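Local coordinates for protein A52 (Vaccinia virus, PDB 2VVW) that suppresses the host innate immune response by targeting toll-like receptor signalling complexes, binding TRAF6 to activate p38 and IRAK2 to inhibit NF-kappaB signalling, at residues A77-I81 against Y124-A128; R32-G36 against R114-F119; V96-I100 against K140-I144. Where two conformers were deposited one is given. Numbering follows the deposited sequence.

Contact 1. Residues A77-I81 against Y124-A128; sequences ADNFI and YCLRA
Both segments are regular alpha-helix, 77-81 near the start of helix 76-90 and 124-128 near the start of helix 123-132. Their short axes run nearly parallel, 18° apart (signed crossing angle -18°) and 10.3 Å at closest approach. The register sets Ala77 CA 6.6 Å from Tyr124 CA and Ile81 CA 6.2 Å from Ala128 CA, one helical turn further along both helices. Ala77 CB sits over one face of the Tyr124 ring, 3.4 Å from its centroid and 3° off the normal, a CH-pi contact that a small methyl allows; Tyr124, with chi1 m and chi2 -92°, presents that face. Asp78, exposed, lies only at the margin, its OD1 4.2 Å from Tyr124 CE1. Phe80 (chi1 t) places CE2 3.7 Å from Ala128 CB and reaches on to Cys106 and Val109 of helix 96-115, the long helix of this Bcl-2-like bundle. Ile81, m at both chi angles, fills the space between Tyr124 and Ala128: CG1 is 3.9 Å from Tyr124 CD1, and CD1 is 4.0 Å from Ala128 CB. Small alanines leave room for the large side chains opposite them, and the cohesion comes from apolar and CH-pi packing, without hydrogen bonds between the segments.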
loop_
_atom_site.group_PDB
_atom_site.type_symbol
_atom_site.label_atom_id
_atom_site.label_comp_id
_atom_site.label_asym_id
_atom_site.label_seq_id
_atom_site.Cartn_x
_atom_site.Cartn_y
_atom_site.Cartn_z
ATOM N N ALA A 77 -1.447 18.685 4.085
ATOM C CA ALA A 77 -1.537 17.519 4.963
ATOM C C ALA A 77 -1.545 17.957 6.418
ATOM O O ALA A 77 -2.346 17.482 7.210
ATOM C CB ALA A 77 -0.389 16.525 4.681
ATOM N N ASP A 78 -0.659 18.870 6.775
ATOM C CA ASP A 78 -0.638 19.421 8.129
ATOM C C ASP A 78 -1.911 20.196 8.490
ATOM O O ASP A 78 -2.375 20.139 9.638
ATOM C CB ASP A 78 0.577 20.323 8.295
ATOM C CG ASP A 78 1.879 19.547 8.335
ATOM O OD1 ASP A 78 1.880 18.386 8.802
ATOM O OD2 ASP A 78 2.898 20.110 7.890
ATOM N N ASN A 79 -2.447 20.946 7.526
ATOM C CA ASN A 79 -3.759 21.619 7.679
ATOM C C ASN A 79 -4.901 20.615 7.928
ATOM O O ASN A 79 -5.800 20.852 8.740
ATOM C CB ASN A 79 -4.086 22.459 6.429
ATOM C CG ASN A 79 -3.160 23.647 6.252
ATOM O OD1 ASN A 79 -2.382 23.991 7.146
ATOM N ND2 ASN A 79 -3.242 24.288 5.086
ATOM N N PHE A 80 -4.867 19.489 7.215
ATOM C CA PHE A 80 -5.829 18.422 7.440
ATOM C C PHE A 80 -5.748 17.863 8.866
ATOM O O PHE A 80 -6.764 17.690 9.524
ATOM C CB PHE A 80 -5.603 17.305 6.440
ATOM C CG PHE A 80 -6.481 16.102 6.660
ATOM C CD1 PHE A 80 -7.846 16.193 6.517
ATOM C CD2 PHE A 80 -5.927 14.879 7.009
ATOM C CE1 PHE A 80 -8.656 15.072 6.711
ATOM C CE2 PHE A 80 -6.731 13.769 7.207
ATOM C CZ PHE A 80 -8.086 13.868 7.048
ATOM N N ILE A 81 -4.535 17.579 9.328
ATOM C CA ILE A 81 -4.343 17.046 10.688
ATOM C C ILE A 81 -4.823 18.079 11.732
ATOM O O ILE A 81 -5.486 17.716 12.729
ATOM C CB ILE A 81 -2.870 16.626 10.918
ATOM C CG1 ILE A 81 -2.487 15.415 10.029
ATOM C CG2 ILE A 81 -2.580 16.301 12.392
ATOM C CD1 ILE A 81 -3.261 14.103 10.345
ATOM N N TYR A 124 -1.277 10.216 5.683
ATOM C CA TYR A 124 -1.847 11.129 6.687
ATOM C C TYR A 124 -3.254 10.707 7.136
ATOM O O TYR A 124 -3.670 11.044 8.239
ATOM C CB TYR A 124 -1.862 12.577 6.173
ATOM C CG TYR A 124 -0.511 13.216 6.242
ATOM C CD1 TYR A 124 -0.134 13.946 7.359
ATOM C CD2 TYR A 124 0.420 13.052 5.209
ATOM C CE1 TYR A 124 1.115 14.531 7.445
ATOM C CE2 TYR A 124 1.681 13.628 5.291
ATOM C CZ TYR A 124 2.021 14.370 6.409
ATOM O OH TYR A 124 3.267 14.947 6.510
ATOM N N CYS A 125 -3.998 10.013 6.266
ATOM C CA CYS A 125 -5.269 9.414 6.673
ATOM C C CYS A 125 -5.077 8.482 7.864
ATOM O O CYS A 125 -5.881 8.488 8.785
ATOM C CB CYS A 125 -5.916 8.665 5.529
ATOM S SG CYS A 125 -6.214 9.692 4.087
ATOM N N LEU A 126 -4.004 7.698 7.858
ATOM C CA LEU A 126 -3.752 6.764 8.954
ATOM C C LEU A 126 -3.416 7.522 10.212
ATOM O O LEU A 126 -3.862 7.138 11.308
ATOM C CB LEU A 126 -2.612 5.782 8.641
ATOM C CG LEU A 126 -2.589 5.127 7.255
ATOM C CD1 LEU A 126 -1.335 4.239 7.062
ATOM C CD2 LEU A 126 -3.859 4.361 7.031
ATOM N N ARG A 127 -2.605 8.579 10.082
ATOM C CA ARG A 127 -2.246 9.392 11.255
ATOM C C ARG A 127 -3.522 9.982 11.853
ATOM O O ARG A 127 -3.702 9.984 13.048
ATOM C CB ARG A 127 -1.253 10.505 10.878
ATOM C CG ARG A 127 -0.611 11.206 12.072
ATOM C CD ARG A 127 0.352 12.331 11.673
ATOM N NE ARG A 127 1.391 11.931 10.722
ATOM C CZ ARG A 127 2.425 12.704 10.370
ATOM N NH1 ARG A 127 2.576 13.916 10.894
ATOM N NH2 ARG A 127 3.320 12.265 9.491
ATOM N N ALA A 128 -4.407 10.470 11.000
ATOM C CA ALA A 128 -5.670 11.061 11.457
ATOM C C ALA A 128 -6.529 10.047 12.224
ATOM O O ALA A 128 -7.049 10.361 13.294
ATOM C CB ALA A 128 -6.454 11.617 10.249
#

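Contact 2. Residues R32-G36 against R114-F119; sequences RGLLG and RNEKLF
Helix 21-35 ends in the first segment and helix 96-115 in the second, and the two endings meet with Gly33 CA 5.6 Å from Arg114 CA. After the first helix Gly36 turns to phi/psi 83/-163, where a CB would be jammed against the preceding carbonyl oxygen and would also clash with Arg114 NE, so glycine suits the site twice over. After the second, Lys117 takes positive phi (65/30) in a Schellman motif, Leu118 centres an inverse gamma turn, and Phe119 follows.

The polar bond between the segments belongs to Arg114. With chi1 and chi2 t and chi3 p, its guanidinium passes alongside the last turn of helix 21-35, and NH1 donates to Arg32 O at 2.9 Å. That carbonyl also takes a weak bond from Gly36 N at the end of the helix. NH1 also forms a salt bridge to Asp111, which pairs with Arg32 too; the extended Arg32 further bonds to Tyr28 and bridges to Asp52 on helix 51-59. The Arg32-Asp111 salt bridge and the bond to Arg32 O join helices 21-35 and 96-115 near one extremity of the Bcl-2-like bundle.

Van der Waals contacts follow the aliphatic part of Arg114: Arg114 CG lies 3.1 Å from Gly33 O and Arg114 CD 3.5 Å from Gly36 N, an approach that the missing side chain of Gly36 leaves open. Gly36 CA rests over one face of the guanidinium.

Apolar packing is left to Leu34 (chi1 m, chi2 t), whose CD2 is 3.9 Å from Phe119 CB. Leu34 also meets Leu34 of the second subunit, and Phe119 meets that subunit's Leu35.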
loop_
_atom_site.group_PDB
_atom_site.type_symbol
_atom_site.label_atom_id
_atom_site.label_comp_id
_atom_site.label_asym_id
_atom_site.label_seq_id
_atom_site.Cartn_x
_atom_site.Cartn_y
_atom_site.Cartn_z
ATOM N N ARG A 32 -7.667 3.257 -2.318
ATOM C CA ARG A 32 -8.430 4.404 -2.779
ATOM C C ARG A 32 -7.494 5.582 -3.083
ATOM O O ARG A 32 -7.620 6.248 -4.119
ATOM C CB ARG A 32 -9.490 4.802 -1.760
ATOM C CG ARG A 32 -10.356 5.965 -2.225
ATOM C CD ARG A 32 -11.644 6.076 -1.421
ATOM N NE ARG A 32 -12.366 7.301 -1.766
ATOM C CZ ARG A 32 -13.645 7.529 -1.492
ATOM N NH1 ARG A 32 -14.376 6.617 -0.882
ATOM N NH2 ARG A 32 -14.201 8.677 -1.857
ATOM N N GLY A 33 -6.538 5.819 -2.204
ATOM C CA GLY A 33 -5.555 6.883 -2.412
ATOM C C GLY A 33 -4.615 6.727 -3.605
ATOM O O GLY A 33 -4.134 7.735 -4.141
ATOM N N LEU A 34 -4.339 5.481 -4.022
ATOM C CA LEU A 34 -3.403 5.226 -5.114
ATOM C C LEU A 34 -4.096 4.841 -6.413
ATOM O O LEU A 34 -3.671 5.298 -7.472
ATOM C CB LEU A 34 -2.343 4.171 -4.726
ATOM C CG LEU A 34 -1.433 4.508 -3.530
ATOM C CD1 LEU A 34 -0.347 3.386 -3.305
ATOM C CD2 LEU A 34 -0.778 5.888 -3.605
ATOM N N LEU A 35 -5.160 4.035 -6.339
ATOM C CA LEU A 35 -5.876 3.585 -7.547
ATOM C C LEU A 35 -7.160 4.354 -7.837
ATOM O O LEU A 35 -7.591 4.416 -8.973
ATOM C CB LEU A 35 -6.241 2.103 -7.449
ATOM C CG LEU A 35 -5.115 1.111 -7.200
ATOM C CD1 LEU A 35 -5.685 -0.266 -7.134
ATOM C CD2 LEU A 35 -4.052 1.243 -8.266
ATOM N N GLY A 36 -7.814 4.865 -6.805
ATOM C CA GLY A 36 -9.090 5.539 -6.979
ATOM C C GLY A 36 -10.282 4.603 -7.045
ATOM O O GLY A 36 -10.193 3.444 -6.663
ATOM N N ARG A 114 -4.942 12.234 -4.515
ATOM C CA ARG A 114 -4.679 11.336 -5.631
ATOM C C ARG A 114 -4.754 12.109 -6.923
ATOM O O ARG A 114 -3.863 12.006 -7.789
ATOM C CB ARG A 114 -5.690 10.192 -5.640
ATOM C CG ARG A 114 -5.367 9.076 -6.633
ATOM C CD ARG A 114 -6.520 8.071 -6.713
ATOM N NE ARG A 114 -7.745 8.724 -7.168
ATOM C CZ ARG A 114 -8.835 8.963 -6.433
ATOM N NH1 ARG A 114 -8.940 8.569 -5.155
ATOM N NH2 ARG A 114 -9.855 9.587 -7.011
ATOM N N ASN A 115 -5.818 12.882 -7.068
ATOM C CA ASN A 115 -6.056 13.647 -8.299
ATOM C C ASN A 115 -4.959 14.666 -8.590
ATOM O O ASN A 115 -4.676 14.961 -9.742
ATOM C CB ASN A 115 -7.429 14.329 -8.249
ATOM C CG ASN A 115 -8.576 13.328 -8.256
ATOM O OD1 ASN A 115 -8.405 12.160 -8.631
ATOM N ND2 ASN A 115 -9.745 13.771 -7.809
ATOM N N GLU A 116 -4.328 15.175 -7.536
ATOM C CA GLU A 116 -3.213 16.106 -7.642
ATOM C C GLU A 116 -1.848 15.383 -7.732
ATOM O O GLU A 116 -0.795 16.028 -7.878
ATOM C CB GLU A 116 -3.251 17.047 -6.436
ATOM C CG GLU A 116 -2.237 18.182 -6.417
ATOM C CD GLU A 116 -2.481 19.250 -7.461
ATOM O OE1 GLU A 116 -3.423 19.136 -8.277
ATOM O OE2 GLU A 116 -1.698 20.220 -7.465
ATOM N N LYS A 117 -1.893 14.051 -7.658
ATOM C CA LYS A 117 -0.721 13.169 -7.725
ATOM C C LYS A 117 0.216 13.371 -6.540
ATOM O O LYS A 117 1.422 13.151 -6.636
ATOM C CB LYS A 117 -0.001 13.299 -9.077
ATOM C CG LYS A 117 -0.896 12.931 -10.228
ATOM C CD LYS A 117 -0.218 13.152 -11.548
ATOM C CE LYS A 117 -1.053 12.602 -12.694
ATOM N NZ LYS A 117 -0.434 12.896 -14.027
ATOM N N LEU A 118 -0.363 13.760 -5.413
ATOM C CA LEU A 118 0.368 13.834 -4.151
ATOM C C LEU A 118 0.219 12.483 -3.475
ATOM O O LEU A 118 -0.386 12.363 -2.412
ATOM C CB LEU A 118 -0.178 14.972 -3.285
ATOM C CG LEU A 118 0.041 16.365 -3.877
ATOM C CD1 LEU A 118 -0.764 17.460 -3.181
ATOM C CD2 LEU A 118 1.537 16.727 -3.951
ATOM N N PHE A 119 0.823 11.465 -4.085
ATOM C CA PHE A 119 0.430 10.092 -3.822
ATOM C C PHE A 119 0.759 9.631 -2.398
ATOM O O PHE A 119 -0.039 8.906 -1.800
ATOM C CB PHE A 119 1.017 9.141 -4.888
ATOM C CG PHE A 119 0.335 9.238 -6.240
ATOM C CD1 PHE A 119 -1.007 8.919 -6.367
ATOM C CD2 PHE A 119 1.041 9.616 -7.379
ATOM C CE1 PHE A 119 -1.645 8.995 -7.611
ATOM C CE2 PHE A 119 0.410 9.695 -8.619
ATOM C CZ PHE A 119 -0.933 9.376 -8.729
#

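Contact 3. Residues V96-I100 against K140-I144; sequences VYDCI and KIKSI
This is apolar helix-to-helix packing in the Bcl-2-like bundle, where the first turn of helix 96-115 meets helix 135-153, the last helix of the chain. The short axes cross steeply, at 80° (signed -80°), with a closest approach of 10.2 Å. Both segments keep regular helical backbone angles, as the bonds from Ile100 N to Val96 O (2.9 Å) and from Ile144 N to Lys140 O (3.1 Å) confirm.

Val96 lies where the backbones come nearest, its CA 6.4 Å from Ile141 CA, a point that its compact apolar side chain suits. Its CB points at the other helix, and with chi1 p Val96 CG2 packs on Lys140 CB (3.5 Å) and Ile141 CG1 (3.7 Å), while both methyls of Val96, CG1 and CG2, lie 3.8 Å from Ile144 CD1. Ile141 and Ile144, both m at chi1 and t at chi2, bring longer side chains from the opposing helix. Ile141 CD1 reaches to 4.0 Å from Cys99 CB, and its CG1 to 4.1 Å from Ile100 CG1; Ile100 CD1 lies 3.9 Å from Ile144 CD1. Cys99 and Ile141 also both touch Ile133, in the loop before helix 135-153. Behind this layer Ile100 continues to Phe51 and Asp54 of helix 51-59.

Polarity increases at the margin. Lys140 contributes its CB to the packing, but its amine end leads away, as befits an exposed lysine. Tyr97 starts away from the partner helix, yet its long side chain (chi1 m) swings the ring back, also touching Arg148, so that CZ lies 3.7 Å and OH 3.6 Å from Ile144 CD1.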
loop_
_atom_site.group_PDB
_atom_site.type_symbol
_atom_site.label_atom_id
_atom_site.label_comp_id
_atom_site.label_asym_id
_atom_site.label_seq_id
_atom_site.Cartn_x
_atom_site.Cartn_y
_atom_site.Cartn_z
ATOM N N VAL A 96 -19.421 6.542 17.849
ATOM C CA VAL A 96 -18.980 5.664 16.762
ATOM C C VAL A 96 -19.304 6.317 15.417
ATOM O O VAL A 96 -18.555 6.174 14.453
ATOM C CB VAL A 96 -19.623 4.239 16.859
ATOM C CG1 VAL A 96 -21.142 4.294 16.667
ATOM C CG2 VAL A 96 -18.986 3.278 15.850
ATOM N N TYR A 97 -20.412 7.042 15.364
ATOM C CA TYR A 97 -20.847 7.692 14.124
ATOM C C TYR A 97 -20.011 8.929 13.753
ATOM O O TYR A 97 -19.810 9.199 12.575
ATOM C CB TYR A 97 -22.349 7.974 14.192
ATOM C CG TYR A 97 -23.123 6.685 14.117
ATOM C CD1 TYR A 97 -23.272 6.019 12.903
ATOM C CD2 TYR A 97 -23.655 6.097 15.257
ATOM C CE1 TYR A 97 -23.965 4.823 12.816
ATOM C CE2 TYR A 97 -24.346 4.896 15.184
ATOM C CZ TYR A 97 -24.501 4.263 13.960
ATOM O OH TYR A 97 -25.183 3.065 13.878
ATOM N N ASP A 98 -19.501 9.660 14.745
ATOM C CA ASP A 98 -18.464 10.674 14.494
ATOM C C ASP A 98 -17.232 10.039 13.838
ATOM O O ASP A 98 -16.670 10.573 12.876
ATOM C CB ASP A 98 -18.044 11.368 15.793
ATOM C CG ASP A 98 -19.164 12.168 16.418
ATOM O OD1 ASP A 98 -19.863 12.899 15.677
ATOM O OD2 ASP A 98 -19.328 12.072 17.649
ATOM N N CYS A 99 -16.804 8.897 14.364
ATOM C CA CYS A 99 -15.670 8.196 13.797
ATOM C C CYS A 99 -15.953 7.664 12.383
ATOM O O CYS A 99 -15.076 7.671 11.545
ATOM C CB CYS A 99 -15.257 7.055 14.692
ATOM S SG CYS A 99 -14.804 7.550 16.343
ATOM N N ILE A 100 -17.158 7.172 12.134
ATOM C CA ILE A 100 -17.549 6.762 10.788
ATOM C C ILE A 100 -17.481 7.952 9.814
ATOM O O ILE A 100 -16.929 7.847 8.715
ATOM C CB ILE A 100 -18.962 6.145 10.797
ATOM C CG1 ILE A 100 -18.915 4.753 11.458
ATOM C CG2 ILE A 100 -19.540 6.084 9.389
ATOM C CD1 ILE A 100 -20.287 4.147 11.810
ATOM N N LYS A 140 -16.434 -1.008 17.554
ATOM C CA LYS A 140 -17.836 -0.654 17.299
ATOM C C LYS A 140 -18.101 -0.477 15.810
ATOM O O LYS A 140 -19.147 -0.911 15.297
ATOM C CB LYS A 140 -18.220 0.616 18.068
ATOM C CG LYS A 140 -18.212 0.408 19.591
ATOM C CD LYS A 140 -18.569 1.678 20.362
ATOM C CE LYS A 140 -20.045 1.691 20.757
ATOM N NZ LYS A 140 -20.373 0.664 21.809
ATOM N N ILE A 141 -17.144 0.134 15.114
ATOM C CA ILE A 141 -17.263 0.315 13.666
ATOM C C ILE A 141 -17.350 -1.047 12.966
ATOM O O ILE A 141 -18.166 -1.244 12.051
ATOM C CB ILE A 141 -16.077 1.114 13.093
ATOM C CG1 ILE A 141 -16.131 2.590 13.543
ATOM C CG2 ILE A 141 -16.088 1.070 11.565
ATOM C CD1 ILE A 141 -14.778 3.321 13.477
ATOM N N LYS A 142 -16.495 -1.972 13.404
ATOM C CA LYS A 142 -16.447 -3.340 12.868
ATOM C C LYS A 142 -17.799 -4.041 13.008
ATOM O O LYS A 142 -18.310 -4.610 12.046
ATOM C CB LYS A 142 -15.355 -4.145 13.580
ATOM C CG LYS A 142 -14.983 -5.438 12.880
ATOM C CD LYS A 142 -14.060 -6.282 13.744
ATOM C CE LYS A 142 -13.586 -7.507 12.995
ATOM N NZ LYS A 142 -12.568 -8.242 13.762
ATOM N N SER A 143 -18.377 -3.967 14.205
ATOM C CA SER A 143 -19.701 -4.518 14.465
ATOM C C SER A 143 -20.763 -3.956 13.547
ATOM O O SER A 143 -21.603 -4.691 13.057
ATOM C CB SER A 143 -20.107 -4.280 15.912
ATOM O OG SER A 143 -19.293 -5.049 16.765
ATOM N N ILE A 144 -20.723 -2.645 13.327
ATOM C CA ILE A 144 -21.684 -1.987 12.457
ATOM C C ILE A 144 -21.529 -2.498 11.034
ATOM O O ILE A 144 -22.528 -2.835 10.396
ATOM C CB ILE A 144 -21.563 -0.440 12.541
ATOM C CG1 ILE A 144 -22.148 0.047 13.872
ATOM C CG2 ILE A 144 -22.281 0.263 11.361
ATOM C CD1 ILE A 144 -21.963 1.538 14.139
#

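How the contacts relate
Helix 96-115 connects the three sites: its first turn enters contact 3, its last turn enters contact 2, and its middle receives Phe80 and Ala128 from contact 1. Contacts 2 and 3 lie on opposite sides of the chain's centre, 25 Å apart between centres; contact 1 is 15 Å from contact 2 and 20 Å from contact 3, centre to centre, and none touch. Along the chain the segments come in the order 32-36, 77-81, 96-100, 114-119, 124-128, 140-144, so every pair of contacts crosses. This interleaving knits early and late helices into one compact Bcl-2-like bundle, while contact 2, and Arg127 of contact 1, also reach the second subunit.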